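Local atomic coordinates of phosphate-specific transport system accessory protein PhoU homolog (Pseudomonas aeruginosa, PDB entry 4Q25), a protein that forms homodimers and probably takes part in regulating phosphate uptake. Residues E18-D21 with V22-H25; D46-S49 with G50-Q53; A153-A156 with L157-A160; V178-M181 with M182-R186. All coordinates share one frame; numbering follows the deposited sequence.

All four contacts are local, each made within a few turns of one chain, and they come in series. Contact 1 lies near the start of helix 15-45; contact 2 sits where that helix ends and the short helix 49-56 begins, the two centres 33 Å apart. Contacts 3 and 4 mark the first turns and the last turn of helix 153-183, their centres 38 Å apart. Contacts 1 and 4, 50 Å between centres, lie on opposite sides of the chain's centre. Contacts 2 and 3 belong to different PhoU domains of this helix-bundle protein; contact 4 also meets the second subunit of the homodimer.

Contact 1 of 4, residues E18-D21 with V22-H25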
ATOM      1  N   GLU A  18     -17.001  24.535   6.729  1.00 67.86           N
ATOM      2  CA  GLU A  18     -16.843  23.439   5.795  1.00 63.65           C
ATOM      3  C   GLU A  18     -15.506  22.712   6.008  1.00 60.73           C
ATOM      4  O   GLU A  18     -15.384  21.528   5.709  1.00 56.80           O
ATOM      5  CB  GLU A  18     -17.061  23.898   4.340  1.00 71.47           C
ATOM      6  CG  GLU A  18     -16.095  24.943   3.804  1.00 75.97           C
ATOM      7  CD  GLU A  18     -16.519  25.480   2.440  1.00 82.20           C
ATOM      8  OE1 GLU A  18     -17.690  25.943   2.325  1.00 72.68           O
ATOM      9  OE2 GLU A  18     -15.683  25.445   1.496  1.00 72.96           O
ATOM     10  N   LEU A  19     -14.523  23.419   6.495  1.00 57.55           N
ATOM     11  CA  LEU A  19     -13.297  22.845   6.961  1.00 57.14           C
ATOM     12  C   LEU A  19     -13.390  21.941   8.184  1.00 64.47           C
ATOM     13  O   LEU A  19     -12.651  20.999   8.307  1.00 61.26           O
ATOM     14  CB  LEU A  19     -12.323  23.960   7.205  1.00 65.37           C
ATOM     15  CG  LEU A  19     -10.983  23.575   7.769  1.00 73.88           C
ATOM     16  CD1 LEU A  19     -10.264  22.683   6.777  1.00 82.17           C
ATOM     17  CD2 LEU A  19     -10.185  24.821   8.078  1.00 76.11           C
ATOM     18  N   GLU A  20     -14.230  22.274   9.137  1.00 56.74           N
ATOM     19  CA  GLU A  20     -14.437  21.405  10.282  1.00 63.12           C
ATOM     20  C   GLU A  20     -15.238  20.190   9.837  1.00 54.87           C
ATOM     21  O   GLU A  20     -14.998  19.113  10.325  1.00 54.95           O
ATOM     22  CB  GLU A  20     -15.154  22.117  11.446  1.00 67.26           C
ATOM     23  CG  GLU A  20     -14.362  23.256  12.089  1.00 74.15           C
ATOM     24  CD  GLU A  20     -13.279  22.805  13.060  1.00 80.60           C
ATOM     25  OE1 GLU A  20     -13.260  23.323  14.204  1.00 85.03           O
ATOM     26  OE2 GLU A  20     -12.437  21.957  12.685  1.00 79.36           O
ATOM     27  N   ASP A  21     -16.190  20.381   8.932  1.00 52.96           N
ATOM     28  CA  ASP A  21     -16.973  19.284   8.372  1.00 57.32           C
ATOM     29  C   ASP A  21     -16.133  18.188   7.702  1.00 55.72           C
ATOM     30  O   ASP A  21     -16.434  17.007   7.839  1.00 57.35           O
ATOM     31  CB  ASP A  21     -17.968  19.812   7.347  1.00 61.61           C
ATOM     32  CG  ASP A  21     -19.251  20.251   7.979  1.00 67.68           C
ATOM     33  OD1 ASP A  21     -19.188  20.881   9.058  1.00 72.72           O
ATOM     34  OD2 ASP A  21     -20.316  19.937   7.412  1.00 69.03           O
ATOM     35  N   VAL A  22     -15.104  18.586   6.969  1.00 50.15           N
ATOM     36  CA  VAL A  22     -14.219  17.636   6.315  1.00 55.07           C
ATOM     37  C   VAL A  22     -13.239  17.033   7.329  1.00 49.11           C
ATOM     38  O   VAL A  22     -12.776  15.914   7.170  1.00 48.97           O
ATOM     39  CB  VAL A  22     -13.460  18.260   5.107  1.00 53.44           C
ATOM     40  CG1 VAL A  22     -12.392  19.229   5.559  1.00 52.15           C
ATOM     41  CG2 VAL A  22     -12.819  17.172   4.263  1.00 55.33           C
ATOM     42  N   ARG A  23     -12.924  17.770   8.370  1.00 46.04           N
ATOM     43  CA  ARG A  23     -12.107  17.222   9.437  1.00 52.02           C
ATOM     44  C   ARG A  23     -12.900  16.119  10.140  1.00 52.82           C
ATOM     45  O   ARG A  23     -12.367  15.062  10.418  1.00 51.80           O
ATOM     46  CB  ARG A  23     -11.718  18.303  10.431  1.00 54.11           C
ATOM     47  CG  ARG A  23     -10.319  18.165  10.976  1.00 62.99           C
ATOM     48  CD  ARG A  23      -9.961  19.345  11.877  1.00 64.27           C
ATOM     49  NE  ARG A  23     -10.758  19.267  13.097  1.00 65.25           N
ATOM     50  CZ  ARG A  23     -10.319  18.831  14.272  1.00 70.96           C
ATOM     51  NH1 ARG A  23      -9.044  18.457  14.441  1.00 73.02           N
ATOM     52  NH2 ARG A  23     -11.163  18.795  15.300  1.00 70.38           N
ATOM     53  N   SER A  24     -14.182  16.360  10.388  1.00 49.80           N
ATOM     54  CA  SER A  24     -15.000  15.428  11.144  1.00 53.38           C
ATOM     55  C   SER A  24     -15.365  14.214  10.292  1.00 52.45           C
ATOM     56  O   SER A  24     -15.615  13.132  10.820  1.00 56.41           O
ATOM     57  CB  SER A  24     -16.272  16.103  11.678  1.00 56.17           C
ATOM     58  OG  SER A  24     -17.353  15.976  10.764  1.00 62.15           O
ATOM     59  N   HIS A  25     -15.406  14.400   8.980  1.00 49.41           N
ATOM     60  CA  HIS A  25     -15.597  13.288   8.054  1.00 46.59           C
ATOM     61  C   HIS A  25     -14.382  12.361   8.037  1.00 43.28           C
ATOM     62  O   HIS A  25     -14.545  11.160   8.046  1.00 45.41           O
ATOM     63  CB  HIS A  25     -15.897  13.807   6.667  1.00 51.11           C
ATOM     64  CG  HIS A  25     -17.209  14.524   6.574  1.00 55.76           C
ATOM     65  ND1 HIS A  25     -17.430  15.573   5.707  1.00 51.84           N
ATOM     66  CD2 HIS A  25     -18.359  14.359   7.266  1.00 58.43           C
ATOM     67  CE1 HIS A  25     -18.668  16.004   5.845  1.00 56.98           C
ATOM     68  NE2 HIS A  25     -19.252  15.288   6.790  1.00 62.03           N
TER
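R23 and E20, three residues apart on helix 15-45, run side by side in the same direction and meet in a salt bridge between NE and OE2. The CB of R23 starts 3.4 Å from the main-chain O of E20, close to the turn before. The chain then runs on to CD, which passes 3.7 Å from E20 OE2, and bends at chi3. NE comes next and reaches the same OE2 at 3.2 Å, a weak hydrogen bond, bent to 124° at the hydrogen. The carboxylate and guanidinium planes are 41° apart, so a single oxygen meets NE, without the two-pronged pairing of a coplanar bridge. Beyond NE the guanidinium has a further partner, its NH1 donating to the A149 carbonyl. Beneath these side chains runs the regular i to i+4 bonding of an alpha helix: V22 N to E18 O, R23 N to L19 O and S24 N to E20 O, the last at 2.9 Å. One side of this helix belongs to the bundle: V22 packs on I69 and I76 of helix 59-78, while L19 lies on L89 and V22 on I93 of helix 84-120. Within helix 15-45, L19 CD1 and V22 CG1 touch at 4.2 Å. V22 CG1 sits between its own backbone N and carbonyl carbon (chi1 72°), which also brings it within 3.3 Å of L19 O. One turn after D21, the ring of H25 turns ND1 to the carboxylate of E72, a hydrogen bond to helix 59-78, and E18 OE2 forms a salt bridge with R79.

Contact 2 of 4, residues D46-S49 with G50-Q53; sequences DADS and GLAQ
D48 reaches over the first turn of helix 49-56 and caps it. Of the hydrogen bonds, one is made by its side chain: L51 N donates to D48 OD1 at 2.8 Å, with an almost straight N-H angle of 167°. The amide comes from above the carboxylate plane, 51° out of it. With CG anti to the backbone N of D48 (chi1 -176°), the carboxylate lies over the start of the helix. D48 is thus the N-cap, and its negative charge is probably favoured by the positive end of the helix dipole. Two main-chain bonds follow: A52 N to D48 O at 3.0 Å and Q53 N to S49 O at 2.9 Å.

The remaining contacts are van der Waals touches. L51 crosses D48 at about a right angle, and its CB rests 3.4 Å from D48 CG. The CB of A52 lies 3.5 Å from D48 O.

Just before the cap, A47 with its positive phi is the C-prime residue of a Schellman motif that closes helix 15-45, so one helix ends and the next is capped within a few residues. The short helix then leans back on the bundle: L51 touches D39 and N42 of helix 15-45, while A52 packs against A43 of that helix and against A111 and I115 of helix 84-120.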
ATOM      1  N   ASP A  46     -10.722 -15.538  16.951  1.00 32.31           N
ATOM      2  CA  ASP A  46     -11.921 -16.256  17.368  1.00 29.71           C
ATOM      3  C   ASP A  46     -12.418 -17.216  16.328  1.00 34.09           C
ATOM      4  O   ASP A  46     -13.495 -17.797  16.520  1.00 34.86           O
ATOM      5  CB  ASP A  46     -13.055 -15.286  17.699  1.00 32.97           C
ATOM      6  CG  ASP A  46     -12.760 -14.448  18.902  1.00 36.04           C
ATOM      7  OD1 ASP A  46     -11.789 -14.765  19.619  1.00 38.15           O
ATOM      8  OD2 ASP A  46     -13.513 -13.488  19.166  1.00 40.29           O
ATOM      9  N   ALA A  47     -11.648 -17.409  15.249  1.00 30.26           N
ATOM     10  CA  ALA A  47     -12.085 -18.261  14.155  1.00 34.48           C
ATOM     11  C   ALA A  47     -13.543 -18.018  13.808  1.00 34.01           C
ATOM     12  O   ALA A  47     -14.343 -18.970  13.745  1.00 29.76           O
ATOM     13  CB  ALA A  47     -11.851 -19.730  14.477  1.00 31.50           C
ATOM     14  N   ASP A  48     -13.855 -16.737  13.547  1.00 32.28           N
ATOM     15  CA  ASP A  48     -15.252 -16.261  13.380  1.00 33.00           C
ATOM     16  C   ASP A  48     -15.495 -15.751  11.936  1.00 33.38           C
ATOM     17  O   ASP A  48     -15.192 -14.616  11.597  1.00 31.21           O
ATOM     18  CB  ASP A  48     -15.535 -15.158  14.392  1.00 34.82           C
ATOM     19  CG  ASP A  48     -16.955 -14.670  14.357  1.00 33.72           C
ATOM     20  OD1 ASP A  48     -17.634 -14.739  13.302  1.00 34.86           O
ATOM     21  OD2 ASP A  48     -17.374 -14.160  15.406  1.00 36.12           O
ATOM     22  N   SER A  49     -16.027 -16.629  11.103  1.00 33.42           N
ATOM     23  CA  SER A  49     -16.247 -16.373   9.699  1.00 34.19           C
ATOM     24  C   SER A  49     -17.248 -15.306   9.431  1.00 31.15           C
ATOM     25  O   SER A  49     -17.083 -14.543   8.496  1.00 31.69           O
ATOM     26  CB  SER A  49     -16.732 -17.647   9.006  1.00 35.07           C
ATOM     27  OG  SER A  49     -15.568 -18.379   8.736  1.00 49.48           O
ATOM     28  N   GLY A  50     -18.316 -15.303  10.208  1.00 32.16           N
ATOM     29  CA  GLY A  50     -19.346 -14.296  10.073  1.00 33.95           C
ATOM     30  C   GLY A  50     -18.779 -12.912  10.324  1.00 31.03           C
ATOM     31  O   GLY A  50     -19.009 -11.990   9.556  1.00 33.01           O
ATOM     32  N   LEU A  51     -18.005 -12.771  11.392  1.00 34.21           N
ATOM     33  CA  LEU A  51     -17.426 -11.467  11.715  1.00 33.47           C
ATOM     34  C   LEU A  51     -16.443 -11.081  10.622  1.00 34.29           C
ATOM     35  O   LEU A  51     -16.369  -9.923  10.223  1.00 35.92           O
ATOM     36  CB  LEU A  51     -16.725 -11.484  13.078  1.00 34.29           C
ATOM     37  CG  LEU A  51     -16.142 -10.156  13.604  1.00 35.41           C
ATOM     38  CD1 LEU A  51     -17.210  -9.077  13.687  1.00 33.39           C
ATOM     39  CD2 LEU A  51     -15.529 -10.329  14.987  1.00 35.05           C
ATOM     40  N   ALA A  52     -15.681 -12.052  10.125  1.00 33.28           N
ATOM     41  CA  ALA A  52     -14.708 -11.768   9.082  1.00 33.20           C
ATOM     42  C   ALA A  52     -15.387 -11.268   7.811  1.00 34.50           C
ATOM     43  O   ALA A  52     -14.988 -10.247   7.239  1.00 31.89           O
ATOM     44  CB  ALA A  52     -13.873 -12.977   8.803  1.00 32.10           C
ATOM     45  N   GLN A  53     -16.444 -11.947   7.382  1.00 35.51           N
ATOM     46  CA  GLN A  53     -17.203 -11.449   6.226  1.00 38.32           C
ATOM     47  C   GLN A  53     -17.794 -10.037   6.441  1.00 38.13           C
ATOM     48  O   GLN A  53     -17.827  -9.207   5.528  1.00 34.56           O
ATOM     49  CB  GLN A  53     -18.333 -12.396   5.857  1.00 38.00           C
ATOM     50  CG  GLN A  53     -19.035 -11.991   4.571  1.00 40.00           C
ATOM     51  CD  GLN A  53     -18.096 -11.937   3.386  1.00 44.26           C
ATOM     52  OE1 GLN A  53     -17.001 -12.509   3.408  1.00 51.15           O
ATOM     53  NE2 GLN A  53     -18.516 -11.256   2.342  1.00 51.48           N
TER

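Contact 3 of 4, residues A153-A156 with L157-A160; sequences ADLA and LSVA
L155 O takes the amide of V159 at 3.1 Å in a straight hydrogen bond (172°), and S158 turns both its amide and its hydroxyl toward the same oxygen. The hydrogen bond from the amide, S158 N to L155 O at 2.9 Å, is weak because it is strongly bent at the hydrogen. The hydroxyl OG is modelled at 2.4 Å from L155 O, a doubtful distance, too short to be taken at face value; OG lies on the side of the L155 carbonyl. A chi1 of 45° sets this OG between the backbone N and carbonyl carbon of S158. OG also passes 3.8 Å from CD1 of L155. V159 approaches that carbonyl too, its CG2 3.6 Å from L155 O, while its CB sits nearer to the A156 carbonyl.

Earlier in the turn the bonding is looser. L157 N donates to A153 O from well above the carbonyl plane, 55° out of it, and also makes a weak bond to D154 O. S158 N reaches D154 O only weakly. From V159 on the pattern is regular; A160 N meets A156 O at 3.1 Å, almost straight.

One side of the turn is covered by the bundle, with A156 on A147 of helix 127-149 and on A212 of helix 188-220, and V159 on E143 and A212. D152, just ahead, receives L155 N on its side-chain OD1, with a weaker bond from D154 N, as a capping side chain does at the start of an alpha helix, here helix 153-183, where i to i+4 bonding is established by V159 and A160.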
ATOM      1  N   ALA A 153       1.103  17.260  18.050  1.00 51.38           N
ATOM      2  CA  ALA A 153       2.267  16.670  17.417  1.00 56.55           C
ATOM      3  C   ALA A 153       3.210  15.973  18.389  1.00 56.43           C
ATOM      4  O   ALA A 153       4.187  15.359  17.959  1.00 59.50           O
ATOM      5  CB  ALA A 153       3.028  17.706  16.602  1.00 59.16           C
ATOM      6  N   ASP A 154       2.920  16.051  19.686  1.00 61.36           N
ATOM      7  CA  ASP A 154       3.694  15.304  20.696  1.00 62.53           C
ATOM      8  C   ASP A 154       3.263  13.842  20.645  1.00 55.63           C
ATOM      9  O   ASP A 154       4.085  12.969  20.470  1.00 55.85           O
ATOM     10  CB  ASP A 154       3.463  15.853  22.123  1.00 67.69           C
ATOM     11  CG  ASP A 154       3.428  17.379  22.181  1.00 72.44           C
ATOM     12  OD1 ASP A 154       4.212  18.019  21.441  1.00 68.74           O
ATOM     13  OD2 ASP A 154       2.610  17.923  22.964  1.00 67.34           O
ATOM     14  N   LEU A 155       1.966  13.596  20.815  1.00 52.37           N
ATOM     15  CA  LEU A 155       1.399  12.264  20.710  1.00 57.04           C
ATOM     16  C   LEU A 155       1.808  11.627  19.380  1.00 59.28           C
ATOM     17  O   LEU A 155       2.316  10.502  19.336  1.00 58.81           O
ATOM     18  CB  LEU A 155      -0.121  12.335  20.788  1.00 55.57           C
ATOM     19  CG  LEU A 155      -0.822  10.985  20.744  1.00 56.74           C
ATOM     20  CD1 LEU A 155      -0.173  10.002  21.719  1.00 56.28           C
ATOM     21  CD2 LEU A 155      -2.308  11.142  21.054  1.00 54.72           C
ATOM     22  N   ALA A 156       1.626  12.398  18.315  1.00 58.17           N
ATOM     23  CA  ALA A 156       1.916  11.967  16.966  1.00 55.56           C
ATOM     24  C   ALA A 156       3.313  11.456  16.854  1.00 61.23           C
ATOM     25  O   ALA A 156       3.556  10.431  16.182  1.00 61.32           O
ATOM     26  CB  ALA A 156       1.712  13.108  15.985  1.00 52.95           C
ATOM     27  N   LEU A 157       4.240  12.162  17.499  1.00 56.60           N
ATOM     28  CA  LEU A 157       5.648  11.776  17.413  1.00 57.80           C
ATOM     29  C   LEU A 157       5.871  10.389  17.993  1.00 53.09           C
ATOM     30  O   LEU A 157       6.615   9.588  17.425  1.00 58.02           O
ATOM     31  CB  LEU A 157       6.565  12.792  18.122  1.00 54.67           C
ATOM     32  CG  LEU A 157       8.045  12.406  18.237  1.00 56.00           C
ATOM     33  CD1 LEU A 157       8.622  11.970  16.896  1.00 58.67           C
ATOM     34  CD2 LEU A 157       8.883  13.550  18.826  1.00 58.43           C
ATOM     35  N   SER A 158       5.230  10.109  19.125  1.00 50.51           N
ATOM     36  CA  SER A 158       5.442   8.840  19.824  1.00 54.30           C
ATOM     37  C   SER A 158       4.841   7.658  19.034  1.00 52.93           C
ATOM     38  O   SER A 158       5.447   6.588  18.948  1.00 49.52           O
ATOM     39  CB  SER A 158       4.850   8.908  21.212  1.00 52.83           C
ATOM     40  OG  SER A 158       3.577   9.498  21.126  1.00 58.82           O
ATOM     41  N   VAL A 159       3.665   7.877  18.445  1.00 53.20           N
ATOM     42  CA  VAL A 159       3.095   6.942  17.474  1.00 48.11           C
ATOM     43  C   VAL A 159       4.139   6.554  16.441  1.00 50.59           C
ATOM     44  O   VAL A 159       4.523   5.365  16.304  1.00 49.72           O
ATOM     45  CB  VAL A 159       1.874   7.528  16.771  1.00 48.24           C
ATOM     46  CG1 VAL A 159       1.452   6.646  15.605  1.00 48.65           C
ATOM     47  CG2 VAL A 159       0.726   7.682  17.757  1.00 43.60           C
ATOM     48  N   ALA A 160       4.631   7.553  15.732  1.00 50.58           N
ATOM     49  CA  ALA A 160       5.649   7.312  14.712  1.00 52.62           C
ATOM     50  C   ALA A 160       6.849   6.548  15.254  1.00 55.88           C
ATOM     51  O   ALA A 160       7.407   5.679  14.576  1.00 59.35           O
ATOM     52  CB  ALA A 160       6.097   8.635  14.099  1.00 56.45           C
TER

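Contact 4 of 4, residues V178-M181 with M182-R186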
ATOM      1  N   VAL A 178       8.842 -18.989  10.737  1.00 42.31           N
ATOM      2  CA  VAL A 178       9.605 -19.667   9.667  1.00 43.59           C
ATOM      3  C   VAL A 178      10.318 -20.927  10.232  1.00 48.85           C
ATOM      4  O   VAL A 178      10.117 -22.034   9.733  1.00 44.71           O
ATOM      5  CB  VAL A 178      10.578 -18.715   8.935  1.00 45.53           C
ATOM      6  CG1 VAL A 178      11.512 -19.470   7.984  1.00 43.77           C
ATOM      7  CG2 VAL A 178       9.795 -17.686   8.127  1.00 46.26           C
ATOM      8  N   THR A 179      11.066 -20.782  11.325  1.00 49.44           N
ATOM      9  CA  THR A 179      11.812 -21.922  11.879  1.00 46.59           C
ATOM     10  C   THR A 179      10.829 -23.009  12.283  1.00 45.91           C
ATOM     11  O   THR A 179      11.093 -24.204  12.103  1.00 44.88           O
ATOM     12  CB  THR A 179      12.742 -21.529  13.059  1.00 47.22           C
ATOM     13  OG1 THR A 179      11.973 -20.986  14.122  1.00 55.47           O
ATOM     14  CG2 THR A 179      13.747 -20.442  12.632  1.00 46.38           C
ATOM     15  N   TYR A 180       9.654 -22.609  12.774  1.00 44.59           N
ATOM     16  CA  TYR A 180       8.629 -23.601  13.084  1.00 42.01           C
ATOM     17  C   TYR A 180       8.106 -24.340  11.842  1.00 43.42           C
ATOM     18  O   TYR A 180       7.911 -25.556  11.892  1.00 40.57           O
ATOM     19  CB  TYR A 180       7.464 -23.019  13.863  1.00 40.22           C
ATOM     20  CG  TYR A 180       6.490 -24.098  14.190  1.00 43.40           C
ATOM     21  CD1 TYR A 180       6.621 -24.860  15.341  1.00 45.17           C
ATOM     22  CD2 TYR A 180       5.452 -24.399  13.327  1.00 45.56           C
ATOM     23  CE1 TYR A 180       5.726 -25.867  15.643  1.00 42.66           C
ATOM     24  CE2 TYR A 180       4.585 -25.424  13.610  1.00 47.91           C
ATOM     25  CZ  TYR A 180       4.731 -26.154  14.762  1.00 45.37           C
ATOM     26  OH  TYR A 180       3.835 -27.162  15.010  1.00 56.07           O
ATOM     27  N   MET A 181       7.888 -23.618  10.738  1.00 43.87           N
ATOM     28  CA  MET A 181       7.468 -24.260   9.473  1.00 44.73           C
ATOM     29  C   MET A 181       8.444 -25.349   9.038  1.00 46.24           C
ATOM     30  O   MET A 181       8.036 -26.358   8.470  1.00 44.41           O
ATOM     31  CB  MET A 181       7.356 -23.271   8.320  1.00 41.00           C
ATOM     32  CG  MET A 181       6.099 -22.447   8.385  1.00 45.88           C
ATOM     33  SD  MET A 181       5.749 -21.548   6.875  1.00 41.93           S
ATOM     34  CE  MET A 181       7.058 -20.315   6.922  1.00 41.40           C
ATOM     35  N   MET A 182       9.724 -25.136   9.294  1.00 49.61           N
ATOM     36  CA  MET A 182      10.748 -26.069   8.837  1.00 50.84           C
ATOM     37  C   MET A 182      10.728 -27.336   9.685  1.00 48.04           C
ATOM     38  O   MET A 182      10.999 -28.403   9.198  1.00 49.30           O
ATOM     39  CB  MET A 182      12.100 -25.390   8.859  1.00 51.70           C
ATOM     40  CG  MET A 182      12.120 -24.135   7.997  1.00 52.28           C
ATOM     41  SD  MET A 182      13.758 -23.438   7.844  1.00 65.21           S
ATOM     42  CE  MET A 182      14.551 -24.821   7.005  1.00 66.62           C
ATOM     43  N   GLU A 183      10.322 -27.196  10.937  1.00 48.21           N
ATOM     44  CA  GLU A 183      10.157 -28.308  11.843  1.00 47.77           C
ATOM     45  C   GLU A 183       8.869 -29.089  11.565  1.00 52.06           C
ATOM     46  O   GLU A 183       8.849 -30.308  11.723  1.00 47.31           O
ATOM     47  CB  GLU A 183      10.150 -27.789  13.278  1.00 53.01           C
ATOM     48  CG  GLU A 183       9.783 -28.808  14.355  1.00 58.72           C
ATOM     49  CD  GLU A 183       9.446 -28.177  15.709  1.00 61.38           C
ATOM     50  OE1 GLU A 183       9.477 -26.936  15.819  1.00 66.02           O
ATOM     51  OE2 GLU A 183       9.133 -28.918  16.675  1.00 65.63           O
ATOM     52  N   ASP A 184       7.795 -28.401  11.179  1.00 47.37           N
ATOM     53  CA  ASP A 184       6.494 -29.061  10.947  1.00 48.78           C
ATOM     54  C   ASP A 184       5.930 -28.615   9.601  1.00 46.28           C
ATOM     55  O   ASP A 184       5.092 -27.726   9.555  1.00 42.25           O
ATOM     56  CB  ASP A 184       5.509 -28.753  12.096  1.00 48.11           C
ATOM     57  CG  ASP A 184       4.090 -29.379  11.887  1.00 53.60           C
ATOM     58  OD1 ASP A 184       3.901 -30.303  11.074  1.00 53.84           O
ATOM     59  OD2 ASP A 184       3.142 -28.935  12.579  1.00 56.91           O
ATOM     60  N   PRO A 185       6.417 -29.217   8.502  1.00 44.10           N
ATOM     61  CA  PRO A 185       6.007 -28.824   7.174  1.00 45.62           C
ATOM     62  C   PRO A 185       4.509 -28.959   6.901  1.00 45.14           C
ATOM     63  O   PRO A 185       3.999 -28.197   6.087  1.00 47.42           O
ATOM     64  CB  PRO A 185       6.810 -29.759   6.269  1.00 44.35           C
ATOM     65  CG  PRO A 185       8.011 -30.045   7.029  1.00 45.99           C
ATOM     66  CD  PRO A 185       7.558 -30.140   8.450  1.00 46.13           C
ATOM     67  N   ARG A 186       3.813 -29.879   7.568  1.00 41.18           N
ATOM     68  CA  ARG A 186       2.364 -30.010   7.405  1.00 45.33           C
ATOM     69  C   ARG A 186       1.597 -28.730   7.783  1.00 41.13           C
ATOM     70  O   ARG A 186       0.448 -28.546   7.417  1.00 41.49           O
ATOM     71  CB  ARG A 186       1.822 -31.172   8.249  1.00 57.02           C
ATOM     72  CG  ARG A 186       2.352 -32.571   7.905  1.00 66.30           C
ATOM     73  CD  ARG A 186       1.471 -33.641   8.549  1.00 73.31           C
ATOM     74  NE  ARG A 186       2.094 -34.967   8.600  1.00 84.42           N
ATOM     75  CZ  ARG A 186       2.784 -35.461   9.634  1.00 86.30           C
ATOM     76  NH1 ARG A 186       2.976 -34.748  10.752  1.00 84.60           N
ATOM     77  NH2 ARG A 186       3.292 -36.689   9.547  1.00 86.40           N
TER
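M182 opens the last turn of helix 153-183, its amide bonded to V178 O at 3.2 Å and its CG lying 3.4 Å from the same oxygen. E183 follows with weak hydrogen bonds from its amide to T179 O and Y180 O. Its side chain, extended beyond CG, brings OE1 to 3.6 Å from CD1 of the Y180 ring; the ring and carboxylate planes stand 62° apart. D184 N closes the helix on Y180 O at 2.9 Å. The D184 side chain runs alongside that of Y180 in the same direction, placing OD2 3.1 Å from Y180 OH and CB 3.8 Å from CZ. With CG of Y180 anti to its backbone N (chi1 -178°), the ring reaches along the helix toward D184. P185 brings no amide hydrogen; its CA instead makes a CH...O contact with M181 O at 3.4 Å.

M181 is buried against I188, V191 and L192 of helix 188-220. In the second subunit, L192 packs on V178 and M181, I188 on M182, and P185 on its counterpart P185. This is a helix C-terminus at the dimer interface: D184 leaves helical geometry and P185 begins a short 3-10 segment leading toward helix 188-220.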